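Beta-N-acetylhexosaminidase (Streptomyces plicatus, PDB 1JAK) hydrolyses terminal, non-reducing N-acetylhexosamine residues from beta-linked glycosides, probably by the substrate-assisted mechanism of family 20 glycoside hydrolases. Local coordinates at residues Ile28-Ser33 / Ala477-Trp482; Ala327-Phe332 / Ala354-Val359; Leu390-Ala395 / Ala429-Gly434. All coordinates share one frame; numbering follows the deposited sequence.

Contact 1: residues Ile28-Ser33 / Ala477-Trp482; sequences IPAPAS and ASTHDW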
loop_
_atom_site.group_PDB
_atom_site.type_symbol
_atom_site.label_atom_id
_atom_site.label_comp_id
_atom_site.label_asym_id
_atom_site.label_seq_id
_atom_site.Cartn_x
_atom_site.Cartn_y
_atom_site.Cartn_z
ATOM N N ILE A 28 3.033 -14.180 7.176
ATOM C CA ILE A 28 1.895 -13.401 6.701
ATOM C C ILE A 28 2.358 -12.628 5.475
ATOM O O ILE A 28 3.384 -11.952 5.523
ATOM C CB ILE A 28 1.412 -12.381 7.760
ATOM C CG1 ILE A 28 0.960 -13.107 9.030
ATOM C CG2 ILE A 28 0.262 -11.550 7.194
ATOM C CD1 ILE A 28 0.647 -12.171 10.193
ATOM N N PRO A 29 1.620 -12.720 4.357
ATOM C CA PRO A 29 0.387 -13.492 4.138
ATOM C C PRO A 29 0.606 -15.004 4.206
ATOM O O PRO A 29 1.706 -15.496 3.960
ATOM C CB PRO A 29 -0.042 -13.074 2.731
ATOM C CG PRO A 29 0.527 -11.699 2.582
ATOM C CD PRO A 29 1.892 -11.844 3.205
ATOM N N ALA A 30 -0.449 -15.741 4.531
ATOM C CA ALA A 30 -0.357 -17.194 4.574
ATOM C C ALA A 30 0.015 -17.648 3.160
ATOM O O ALA A 30 -0.601 -17.220 2.186
ATOM C CB ALA A 30 -1.704 -17.787 4.977
ATOM N N PRO A 31 1.041 -18.504 3.022
ATOM C CA PRO A 31 1.410 -18.954 1.676
ATOM C C PRO A 31 0.365 -19.919 1.116
ATOM O O PRO A 31 -0.322 -20.608 1.874
ATOM C CB PRO A 31 2.764 -19.636 1.891
ATOM C CG PRO A 31 3.302 -18.972 3.120
ATOM C CD PRO A 31 2.076 -18.879 3.998
ATOM N N ALA A 32 0.257 -19.970 -0.207
ATOM C CA ALA A 32 -0.709 -20.840 -0.871
ATOM C C ALA A 32 -0.479 -22.312 -0.537
ATOM O O ALA A 32 -1.430 -23.083 -0.395
ATOM C CB ALA A 32 -0.644 -20.629 -2.378
ATOM N N SER A 33 0.786 -22.696 -0.409
ATOM C CA SER A 33 1.133 -24.078 -0.093
ATOM C C SER A 33 2.381 -24.154 0.774
ATOM O O SER A 33 3.408 -23.568 0.445
ATOM C CB SER A 33 1.369 -24.868 -1.380
ATOM O OG SER A 33 1.812 -26.182 -1.088
ATOM N N ALA A 477 -8.481 -18.146 -0.304
ATOM C CA ALA A 477 -9.615 -18.075 0.604
ATOM C C ALA A 477 -9.584 -19.240 1.591
ATOM O O ALA A 477 -9.948 -19.086 2.757
ATOM C CB ALA A 477 -10.917 -18.091 -0.187
ATOM N N SER A 478 -9.132 -20.400 1.125
ATOM C CA SER A 478 -9.074 -21.588 1.969
ATOM C C SER A 478 -8.180 -21.451 3.198
ATOM O O SER A 478 -8.337 -22.200 4.164
ATOM C CB SER A 478 -8.627 -22.799 1.143
ATOM O OG SER A 478 -7.328 -22.612 0.614
ATOM N N THR A 479 -7.246 -20.501 3.175
ATOM C CA THR A 479 -6.347 -20.310 4.310
ATOM C C THR A 479 -6.870 -19.285 5.307
ATOM O O THR A 479 -6.306 -19.124 6.390
ATOM C CB THR A 479 -4.949 -19.844 3.863
ATOM O OG1 THR A 479 -5.048 -18.543 3.270
ATOM C CG2 THR A 479 -4.353 -20.820 2.856
ATOM N N HIS A 480 -7.947 -18.596 4.945
ATOM C CA HIS A 480 -8.522 -17.572 5.813
ATOM C C HIS A 480 -9.211 -18.146 7.046
ATOM O O HIS A 480 -10.136 -18.952 6.939
ATOM C CB HIS A 480 -9.505 -16.706 5.019
ATOM C CG HIS A 480 -10.015 -15.522 5.780
ATOM N ND1 HIS A 480 -11.041 -15.610 6.697
ATOM C CD2 HIS A 480 -9.614 -14.229 5.786
ATOM C CE1 HIS A 480 -11.251 -14.420 7.234
ATOM N NE2 HIS A 480 -10.398 -13.566 6.699
ATOM N N ASP A 481 -8.750 -17.718 8.218
ATOM C CA ASP A 481 -9.300 -18.172 9.491
ATOM C C ASP A 481 -8.706 -17.338 10.616
ATOM O O ASP A 481 -7.503 -17.390 10.862
ATOM C CB ASP A 481 -8.965 -19.646 9.725
ATOM C CG ASP A 481 -9.521 -20.163 11.034
ATOM O OD1 ASP A 481 -10.761 -20.183 11.184
ATOM O OD2 ASP A 481 -8.720 -20.545 11.913
ATOM N N TRP A 482 -9.551 -16.580 11.306
ATOM C CA TRP A 482 -9.085 -15.725 12.389
ATOM C C TRP A 482 -8.350 -16.441 13.519
ATOM O O TRP A 482 -7.273 -16.008 13.928
ATOM C CB TRP A 482 -10.256 -14.921 12.970
ATOM C CG TRP A 482 -9.890 -14.187 14.220
ATOM C CD1 TRP A 482 -10.307 -14.470 15.490
ATOM C CD2 TRP A 482 -8.976 -13.089 14.333
ATOM N NE1 TRP A 482 -9.706 -13.622 16.387
ATOM C CE2 TRP A 482 -8.884 -12.763 15.705
ATOM C CE3 TRP A 482 -8.222 -12.352 13.410
ATOM C CZ2 TRP A 482 -8.065 -11.729 16.178
ATOM C CZ3 TRP A 482 -7.408 -11.323 13.880
ATOM C CH2 TRP A 482 -7.337 -11.024 15.255
#
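Ala30 and Thr479 carry the packing across this contact, their CA atoms 6.8 Å apart and the CB of each directed at the opposite segment. The methyl of Ala30 rests against the root of the threonine: Ala30 CB is 3.8 Å from Thr479 OG1 and 4.0 Å from Thr479 CB. The other branch does less, Thr479 CG2 reaching only to 4.2 Å from Pro31 O. These are van der Waals contacts, and no hydrogen bond passes directly between the two segments; the buried surface is correspondingly small, 102 Å² over both sides.

The polar interactions run alongside. A chi1 of 65° sets Thr479 OG1 between its own backbone N and carbonyl carbon, where it is hydrogen-bonded to Pro476 O, so the hydroxyl that lies near Ala30 CB has its partner within its own loop. The 3-10 turn that presents Thr479 is closed by the bond from His480 N to Ala477 O, 3.0 Å. Ala30 is gripped at both backbone polar atoms, N by Glu471 OE1 and O by Ser475 OG.

Segment 28-33, a loop with a cis peptide bond before Pro29, leads into strand 33-36 of the N-terminal mixed sheet. It packs here on the connection between helices 465-474 and 482-490, with Ile28 touching side chains of both helices and Asp481 taking the N-cap position of the latter.

Contact 2: residues Ala327-Phe332 / Ala354-Val359; sequences ADFVAF and AGAEPV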
loop_
_atom_site.group_PDB
_atom_site.type_symbol
_atom_site.label_atom_id
_atom_site.label_comp_id
_atom_site.label_asym_id
_atom_site.label_seq_id
_atom_site.Cartn_x
_atom_site.Cartn_y
_atom_site.Cartn_z
ATOM N N ALA A 327 -25.694 16.666 -10.503
ATOM C CA ALA A 327 -25.646 16.804 -11.956
ATOM C C ALA A 327 -24.315 17.376 -12.433
ATOM O O ALA A 327 -23.808 16.976 -13.483
ATOM C CB ALA A 327 -26.801 17.676 -12.444
ATOM N N ASP A 328 -23.752 18.315 -11.674
ATOM C CA ASP A 328 -22.472 18.904 -12.045
ATOM C C ASP A 328 -21.353 17.883 -11.856
ATOM O O ASP A 328 -20.398 17.850 -12.628
ATOM C CB ASP A 328 -22.170 20.151 -11.208
ATOM C CG ASP A 328 -23.053 21.333 -11.575
ATOM O OD1 ASP A 328 -23.388 21.485 -12.769
ATOM O OD2 ASP A 328 -23.394 22.121 -10.672
ATOM N N PHE A 329 -21.472 17.056 -10.820
ATOM C CA PHE A 329 -20.470 16.027 -10.559
ATOM C C PHE A 329 -20.417 15.080 -11.756
ATOM O O PHE A 329 -19.339 14.757 -12.260
ATOM C CB PHE A 329 -20.833 15.241 -9.297
ATOM C CG PHE A 329 -19.880 14.120 -8.980
ATOM C CD1 PHE A 329 -18.666 14.376 -8.349
ATOM C CD2 PHE A 329 -20.203 12.807 -9.303
ATOM C CE1 PHE A 329 -17.789 13.333 -8.041
ATOM C CE2 PHE A 329 -19.334 11.757 -9.002
ATOM C CZ PHE A 329 -18.125 12.023 -8.368
ATOM N N VAL A 330 -21.585 14.639 -12.213
ATOM C CA VAL A 330 -21.652 13.735 -13.357
ATOM C C VAL A 330 -21.074 14.401 -14.604
ATOM O O VAL A 330 -20.287 13.793 -15.329
ATOM C CB VAL A 330 -23.108 13.283 -13.637
ATOM C CG1 VAL A 330 -23.151 12.395 -14.878
ATOM C CG2 VAL A 330 -23.656 12.526 -12.437
ATOM N N ALA A 331 -21.456 15.651 -14.852
ATOM C CA ALA A 331 -20.950 16.378 -16.012
ATOM C C ALA A 331 -19.431 16.508 -15.931
ATOM O O ALA A 331 -18.726 16.306 -16.922
ATOM C CB ALA A 331 -21.590 17.765 -16.088
ATOM N N PHE A 332 -18.933 16.844 -14.744
ATOM C CA PHE A 332 -17.498 17.003 -14.525
ATOM C C PHE A 332 -16.738 15.718 -14.838
ATOM O O PHE A 332 -15.743 15.731 -15.568
ATOM C CB PHE A 332 -17.226 17.397 -13.069
ATOM C CG PHE A 332 -15.766 17.586 -12.754
ATOM C CD1 PHE A 332 -15.122 18.782 -13.054
ATOM C CD2 PHE A 332 -15.034 16.561 -12.163
ATOM C CE1 PHE A 332 -13.763 18.958 -12.769
ATOM C CE2 PHE A 332 -13.676 16.725 -11.875
ATOM C CZ PHE A 332 -13.041 17.925 -12.178
ATOM N N ALA A 354 -18.814 5.547 -9.655
ATOM C CA ALA A 354 -19.751 4.558 -10.187
ATOM C C ALA A 354 -21.091 5.211 -10.501
ATOM O O ALA A 354 -21.901 4.669 -11.259
ATOM C CB ALA A 354 -19.942 3.421 -9.190
ATOM N N GLY A 355 -21.324 6.377 -9.908
ATOM C CA GLY A 355 -22.562 7.090 -10.158
ATOM C C GLY A 355 -22.385 8.143 -11.237
ATOM O O GLY A 355 -23.292 8.936 -11.489
ATOM N N ALA A 356 -21.222 8.147 -11.886
ATOM C CA ALA A 356 -20.935 9.122 -12.932
ATOM C C ALA A 356 -20.380 8.482 -14.203
ATOM O O ALA A 356 -19.458 9.011 -14.828
ATOM C CB ALA A 356 -19.965 10.176 -12.410
ATOM N N GLU A 357 -20.942 7.334 -14.564
ATOM C CA GLU A 357 -20.562 6.607 -15.772
ATOM C C GLU A 357 -19.063 6.385 -15.981
ATOM O O GLU A 357 -18.421 7.086 -16.769
ATOM C CB GLU A 357 -21.147 7.319 -16.995
ATOM C CG GLU A 357 -20.906 6.602 -18.310
ATOM C CD GLU A 357 -21.564 7.302 -19.482
ATOM O OE1 GLU A 357 -21.354 8.524 -19.641
ATOM O OE2 GLU A 357 -22.288 6.630 -20.247
ATOM N N PRO A 358 -18.489 5.396 -15.281
ATOM C CA PRO A 358 -17.059 5.100 -15.418
ATOM C C PRO A 358 -16.741 4.753 -16.871
ATOM O O PRO A 358 -17.519 4.054 -17.526
ATOM C CB PRO A 358 -16.865 3.895 -14.500
ATOM C CG PRO A 358 -17.922 4.082 -13.455
ATOM C CD PRO A 358 -19.111 4.523 -14.271
ATOM N N VAL A 359 -15.613 5.240 -17.376
ATOM C CA VAL A 359 -15.224 4.941 -18.751
ATOM C C VAL A 359 -14.713 3.509 -18.827
ATOM O O VAL A 359 -14.413 2.890 -17.808
ATOM C CB VAL A 359 -14.112 5.892 -19.263
ATOM C CG1 VAL A 359 -14.641 7.311 -19.352
ATOM C CG2 VAL A 359 -12.897 5.829 -18.341
HETATM O O HOH W 1 -20.435 11.082 -16.182
#
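The Phe329 ring meets Ala356 CB obliquely, with CE2 the nearest ring atom at 3.8 Å and CD2 following at 4.1 Å. Beyond the two segments, the same side chain touches Pro254 and Ala321 and lies about 11 Å from the bound azasugar. With CG anti to the backbone N (chi1 178°), the ring swings out from helix 326-342 and its CD2-CE2 side reaches the loop at the C-terminal end of strand 346-350.

Ala356 points its methyl at the helix and sits close against it: the CA atoms of Val330 and Ala356 are 4.7 Å apart, and Ala356 CB lies 4.1 Å from Val330 CA. The methyl thus sits in the angle formed by the phenylalanine ring and the backbone at Val330. Val330 adds its CG2 branch, which lies 3.7 Å from Gly355 O.

One water joins the backbones. It donates to Val330 O at 2.8 Å and to Ala356 O at 2.7 Å, bridging two carbonyls that could not hydrogen-bond to each other. Further along, the loop is tied to the same helix by a salt bridge from Glu357 OE1 to Lys334 NZ and by Gln337, which binds Glu357 O and Val359 N.

Side-chain contact between the segments is apolar, one methyl also meeting a carbonyl oxygen, and their hydrogen-bonded link runs through water. The close CA approach is consistent with the small Ala356.

Contact 3: residues Leu390-Ala395 / Ala429-Gly434; sequences LILSPA and AGYLPG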
loop_
_atom_site.group_PDB
_atom_site.type_symbol
_atom_site.label_atom_id
_atom_site.label_comp_id
_atom_site.label_asym_id
_atom_site.label_seq_id
_atom_site.Cartn_x
_atom_site.Cartn_y
_atom_site.Cartn_z
ATOM N N LEU A 390 -13.140 -3.516 -9.410
ATOM C CA LEU A 390 -13.389 -3.098 -8.037
ATOM C C LEU A 390 -12.195 -3.269 -7.108
ATOM O O LEU A 390 -11.595 -4.339 -7.049
ATOM C CB LEU A 390 -14.565 -3.884 -7.457
ATOM C CG LEU A 390 -15.960 -3.261 -7.471
ATOM C CD1 LEU A 390 -16.277 -2.662 -8.823
ATOM C CD2 LEU A 390 -16.967 -4.335 -7.085
ATOM N N ILE A 391 -11.861 -2.200 -6.390
ATOM C CA ILE A 391 -10.779 -2.224 -5.409
ATOM C C ILE A 391 -11.518 -2.067 -4.086
ATOM O O ILE A 391 -12.195 -1.061 -3.871
ATOM C CB ILE A 391 -9.823 -1.033 -5.586
ATOM C CG1 ILE A 391 -9.094 -1.139 -6.928
ATOM C CG2 ILE A 391 -8.832 -0.992 -4.431
ATOM C CD1 ILE A 391 -8.458 0.162 -7.375
ATOM N N LEU A 392 -11.404 -3.051 -3.203
ATOM C CA LEU A 392 -12.115 -2.986 -1.932
ATOM C C LEU A 392 -11.299 -2.468 -0.756
ATOM O O LEU A 392 -10.263 -3.032 -0.417
ATOM C CB LEU A 392 -12.678 -4.367 -1.579
ATOM C CG LEU A 392 -13.630 -4.987 -2.609
ATOM C CD1 LEU A 392 -14.102 -6.344 -2.106
ATOM C CD2 LEU A 392 -14.819 -4.062 -2.846
ATOM N N SER A 393 -11.779 -1.386 -0.145
ATOM C CA SER A 393 -11.137 -0.787 1.025
ATOM C C SER A 393 -12.234 -0.173 1.900
ATOM O O SER A 393 -12.301 1.047 2.073
ATOM C CB SER A 393 -10.124 0.292 0.604
ATOM O OG SER A 393 -10.757 1.389 -0.034
ATOM N N PRO A 394 -13.109 -1.021 2.471
ATOM C CA PRO A 394 -14.216 -0.579 3.328
ATOM C C PRO A 394 -13.718 0.283 4.484
ATOM O O PRO A 394 -12.761 -0.079 5.166
ATOM C CB PRO A 394 -14.830 -1.893 3.817
ATOM C CG PRO A 394 -14.460 -2.880 2.725
ATOM C CD PRO A 394 -13.038 -2.491 2.424
ATOM N N ALA A 395 -14.379 1.415 4.704
ATOM C CA ALA A 395 -13.978 2.328 5.770
ATOM C C ALA A 395 -14.071 1.716 7.164
ATOM O O ALA A 395 -13.384 2.163 8.082
ATOM C CB ALA A 395 -14.810 3.609 5.701
ATOM N N ALA A 429 -14.155 -11.753 -2.161
ATOM C CA ALA A 429 -14.967 -12.371 -3.209
ATOM C C ALA A 429 -16.475 -12.346 -2.983
ATOM O O ALA A 429 -17.246 -12.316 -3.944
ATOM C CB ALA A 429 -14.508 -13.809 -3.432
ATOM N N GLY A 430 -16.900 -12.374 -1.725
ATOM C CA GLY A 430 -18.326 -12.357 -1.439
ATOM C C GLY A 430 -18.705 -11.213 -0.521
ATOM O O GLY A 430 -19.679 -11.292 0.229
ATOM N N TYR A 431 -17.936 -10.134 -0.599
ATOM C CA TYR A 431 -18.159 -8.968 0.242
ATOM C C TYR A 431 -19.318 -8.064 -0.177
ATOM O O TYR A 431 -20.246 -7.835 0.601
ATOM C CB TYR A 431 -16.878 -8.136 0.311
ATOM C CG TYR A 431 -17.056 -6.859 1.093
ATOM C CD1 TYR A 431 -17.129 -6.876 2.483
ATOM C CD2 TYR A 431 -17.215 -5.640 0.436
ATOM C CE1 TYR A 431 -17.360 -5.709 3.205
ATOM C CE2 TYR A 431 -17.450 -4.469 1.147
ATOM C CZ TYR A 431 -17.523 -4.514 2.529
ATOM O OH TYR A 431 -17.782 -3.362 3.230
ATOM N N LEU A 432 -19.258 -7.537 -1.395
ATOM C CA LEU A 432 -20.301 -6.638 -1.882
ATOM C C LEU A 432 -21.445 -7.433 -2.506
ATOM O O LEU A 432 -21.267 -8.102 -3.522
ATOM C CB LEU A 432 -19.717 -5.665 -2.910
ATOM C CG LEU A 432 -20.588 -4.469 -3.302
ATOM C CD1 LEU A 432 -20.787 -3.565 -2.086
ATOM C CD2 LEU A 432 -19.923 -3.696 -4.430
ATOM N N PRO A 433 -22.641 -7.360 -1.902
ATOM C CA PRO A 433 -23.815 -8.081 -2.404
ATOM C C PRO A 433 -24.070 -7.876 -3.892
ATOM O O PRO A 433 -24.115 -6.745 -4.373
ATOM C CB PRO A 433 -24.952 -7.527 -1.547
ATOM C CG PRO A 433 -24.275 -7.207 -0.259
ATOM C CD PRO A 433 -22.995 -6.549 -0.723
ATOM N N GLY A 434 -24.229 -8.980 -4.614
ATOM C CA GLY A 434 -24.508 -8.911 -6.037
ATOM C C GLY A 434 -23.344 -8.610 -6.961
ATOM O O GLY A 434 -23.504 -8.630 -8.180
#
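In the (beta/alpha)8 barrel of the catalytic domain, strand 389-392 and the turn after it are covered by the loop that leads to the next barrel strand, 440-447. Tyr431 of that loop makes the main contact. Its OH and CZ end meets the Pro394 ring, with Pro394 CB 3.3 Å from Tyr431 OH and Pro394 CG 3.5 Å from Tyr431 CZ, the two side chains running past each other in opposite directions. Leu392 CD1 packs nearer the stem, 4.1 Å from both Tyr431 CB and Tyr431 CD2. Its chi1 of 176° carries the tyrosine ring away from the backbone N, and the phenol spans from Leu392 to Pro394. An alanine here would strip away the ring and is likely to leave Pro394 and one side of Leu392 without their covering. Leu390 and Leu432 cross at about a right angle, their CD2 methyls 4.0 Å apart. No hydrogen bond joins the segments, which bury 220 Å² over both sides through van der Waals contacts.

Around this layer, Leu432 also touches Lys377 and Val380 of helix 374-385, while Tyr431 reaches Tyr366 of strand 363-366. Strand 389-392 itself is hydrogen-bonded between strands 363-366 and 440-447.

Near the N terminus, residues 28-33 open contact 1, which closes only at 477-482, a span of over 440 residues that holds both other contacts. Within it, contact 2 closes a short loop from helix 326-342 across strand 346-350 to residues 354-359. The chain then runs through strand 363-366 and helix 374-385 before contact 3 opens at 390 and closes at 434, so contacts 2 and 3 follow in series without crossing. Their centres lie about 21 Å apart in the catalytic barrel. Contact 1, centred about 19 Å from contact 3, instead joins the approach to the N-terminal sheet to the helices after the last barrel strand.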